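Local coordinates for protein short chain dehydrogenase (A0QTM2 homolog) (PDB 3SC4) that probably catalyses NAD(P)-dependent oxidation or reduction of a still unidentified substrate, as a short-chain dehydrogenase with a Rossmann fold, at residues P196-A201 with R217-E222. Residues are numbered along the deposited sequence; the frame is centred on the assembly and turned at random.
Sequences PRTTVA and RSRKPE
Val200 and Arg219 face each other in a single backbone bridge between two loops whose touching parts run about 70° apart. Arg219 N donates a hydrogen bond to Thr199 O at 3.0 Å, and Ala201 N donates one to Arg219 O at the same length, the second bond more bent. Val200 CA comes within 3.2 Å of Arg219 O, a CA-H...O contact beside that second bond.

Thr199 O is gripped twice, since Thr198 OG1 also donates to it over 2.8 Å, from above the carbonyl plane. That hydroxyl sits between its own backbone N and carbonyl carbon (chi1 74°), where it also meets Arg219 CB at 3.4 Å. The Arg219 chain, extended from CG to NE, crosses the Thr198 side chain at about a right angle, and Thr198 CG2 approaches NH1 obliquely at 3.7 Å. Beyond the threonine the guanidinium forms salt bridges with Asp261 and Glu246 and a hydrogen bond with Asn278. Thr199 OG1 and Ser218 OG meet tip to tip in a hydrogen bond of 2.9 Å that either could donate. Ser218 also turns its CB to the methyl of Ala201. Past the bridge, Val200 CG1, anti to its backbone N (chi1 176°), packs against Arg219 O and the N and CD atoms of the Pro221 ring.

The bridge closes the excursion containing helix 203-209, between strand 190-195 of the parallel sheet and helix 222-232. This is the region after the sixth strand of the Rossmann fold, where short-chain dehydrogenases commonly carry their variable substrate-binding loop.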
loop_
_atom_site.group_PDB
_atom_site.type_symbol
_atom_site.label_atom_id
_atom_site.label_comp_id
_atom_site.label_asym_id
_atom_site.label_seq_id
_atom_site.Cartn_x
_atom_site.Cartn_y
_atom_site.Cartn_z
ATOM N N PRO B 196 12.161 13.347 -6.017
ATOM C CA PRO B 196 13.187 13.939 -6.850
ATOM C C PRO B 196 13.491 13.073 -8.070
ATOM O O PRO B 196 13.340 11.866 -8.024
ATOM C CB PRO B 196 14.386 13.966 -5.911
ATOM C CG PRO B 196 14.232 12.740 -5.105
ATOM C CD PRO B 196 12.753 12.471 -4.996
ATOM N N ARG B 197 13.948 13.676 -9.151
ATOM C CA ARG B 197 14.167 12.923 -10.379
ATOM C C ARG B 197 15.468 12.154 -10.374
ATOM O O ARG B 197 15.617 11.199 -11.136
ATOM C CB ARG B 197 14.181 13.847 -11.607
ATOM C CG ARG B 197 12.840 14.261 -12.071
ATOM C CD ARG B 197 12.926 14.976 -13.397
ATOM N NE ARG B 197 11.598 15.207 -13.947
ATOM C CZ ARG B 197 10.999 14.455 -14.868
ATOM N NH1 ARG B 197 11.579 13.379 -15.386
ATOM N NH2 ARG B 197 9.790 14.781 -15.283
ATOM N N THR B 198 16.433 12.602 -9.579
ATOM C CA THR B 198 17.724 11.946 -9.515
ATOM C C THR B 198 17.923 11.416 -8.115
ATOM O O THR B 198 17.152 11.741 -7.216
ATOM C CB THR B 198 18.845 12.935 -9.774
ATOM O OG1 THR B 198 19.006 13.767 -8.613
ATOM C CG2 THR B 198 18.544 13.783 -11.011
ATOM N N THR B 199 18.965 10.625 -7.901
ATOM C CA THR B 199 19.349 10.272 -6.540
ATOM C C THR B 199 19.859 11.546 -5.906
ATOM O O THR B 199 20.423 12.377 -6.590
ATOM C CB THR B 199 20.469 9.241 -6.494
ATOM O OG1 THR B 199 21.523 9.645 -7.386
ATOM C CG2 THR B 199 19.941 7.926 -6.935
ATOM N N VAL B 200 19.648 11.680 -4.605
ATOM C CA VAL B 200 20.142 12.813 -3.829
ATOM C C VAL B 200 21.261 12.381 -2.906
ATOM O O VAL B 200 21.064 11.514 -2.063
ATOM C CB VAL B 200 19.028 13.428 -2.950
ATOM C CG1 VAL B 200 19.617 14.537 -2.105
ATOM C CG2 VAL B 200 17.885 13.953 -3.824
ATOM N N ALA B 201 22.430 12.989 -3.069
ATOM C CA ALA B 201 23.610 12.656 -2.263
ATOM C C ALA B 201 23.571 13.465 -0.969
ATOM O O ALA B 201 23.434 14.673 -0.990
ATOM C CB ALA B 201 24.876 12.953 -3.034
ATOM N N ARG B 217 26.602 11.800 -10.556
ATOM C CA ARG B 217 25.300 11.459 -11.105
ATOM C C ARG B 217 24.127 11.926 -10.237
ATOM O O ARG B 217 23.000 11.604 -10.534
ATOM C CB ARG B 217 25.209 9.933 -11.311
ATOM C CG ARG B 217 26.362 9.314 -12.152
ATOM C CD ARG B 217 25.900 8.063 -12.934
ATOM N NE ARG B 217 25.392 8.399 -14.271
ATOM C CZ ARG B 217 24.371 7.800 -14.892
ATOM N NH1 ARG B 217 23.681 6.816 -14.329
ATOM N NH2 ARG B 217 24.013 8.208 -16.101
ATOM N N SER B 218 24.396 12.678 -9.172
ATOM C CA SER B 218 23.392 12.975 -8.146
ATOM C C SER B 218 23.145 14.464 -7.995
ATOM O O SER B 218 23.876 15.286 -8.545
ATOM C CB SER B 218 23.837 12.414 -6.795
ATOM O OG SER B 218 23.977 11.010 -6.848
ATOM N N ARG B 219 22.110 14.805 -7.242
ATOM C CA ARG B 219 21.813 16.202 -6.905
ATOM C C ARG B 219 21.825 16.410 -5.395
ATOM O O ARG B 219 21.748 15.448 -4.618
ATOM C CB ARG B 219 20.477 16.663 -7.510
ATOM C CG ARG B 219 20.566 16.955 -9.004
ATOM C CD ARG B 219 19.298 17.572 -9.596
ATOM N NE ARG B 219 19.614 18.157 -10.895
ATOM C CZ ARG B 219 18.960 17.951 -12.039
ATOM N NH1 ARG B 219 17.861 17.211 -12.105
ATOM N NH2 ARG B 219 19.403 18.536 -13.137
ATOM N N LYS B 220 21.926 17.679 -5.005
ATOM C CA LYS B 220 21.977 18.082 -3.596
ATOM C C LYS B 220 20.591 18.083 -2.930
ATOM O O LYS B 220 19.575 18.194 -3.598
ATOM C CB LYS B 220 22.635 19.467 -3.459
ATOM C CG LYS B 220 24.063 19.541 -3.996
ATOM C CD LYS B 220 24.782 20.835 -3.593
ATOM C CE LYS B 220 24.542 22.004 -4.593
ATOM N NZ LYS B 220 24.943 23.377 -4.030
ATOM N N PRO B 221 20.551 17.954 -1.595
ATOM C CA PRO B 221 19.257 17.898 -0.905
ATOM C C PRO B 221 18.427 19.152 -1.074
ATOM O O PRO B 221 17.206 19.110 -0.947
ATOM C CB PRO B 221 19.629 17.696 0.568
ATOM C CG PRO B 221 21.108 17.726 0.639
ATOM C CD PRO B 221 21.680 17.626 -0.705
ATOM N N GLU B 222 19.097 20.256 -1.371
ATOM C CA GLU B 222 18.424 21.512 -1.689
ATOM C C GLU B 222 17.402 21.371 -2.809
ATOM O O GLU B 222 16.423 22.064 -2.803
ATOM C CB GLU B 222 19.450 22.600 -2.043
ATOM C CG GLU B 222 20.125 23.252 -0.810
ATOM C CD GLU B 222 21.365 22.494 -0.263
ATOM O OE1 GLU B 222 21.677 21.358 -0.696
ATOM O OE2 GLU B 222 22.037 23.069 0.624
#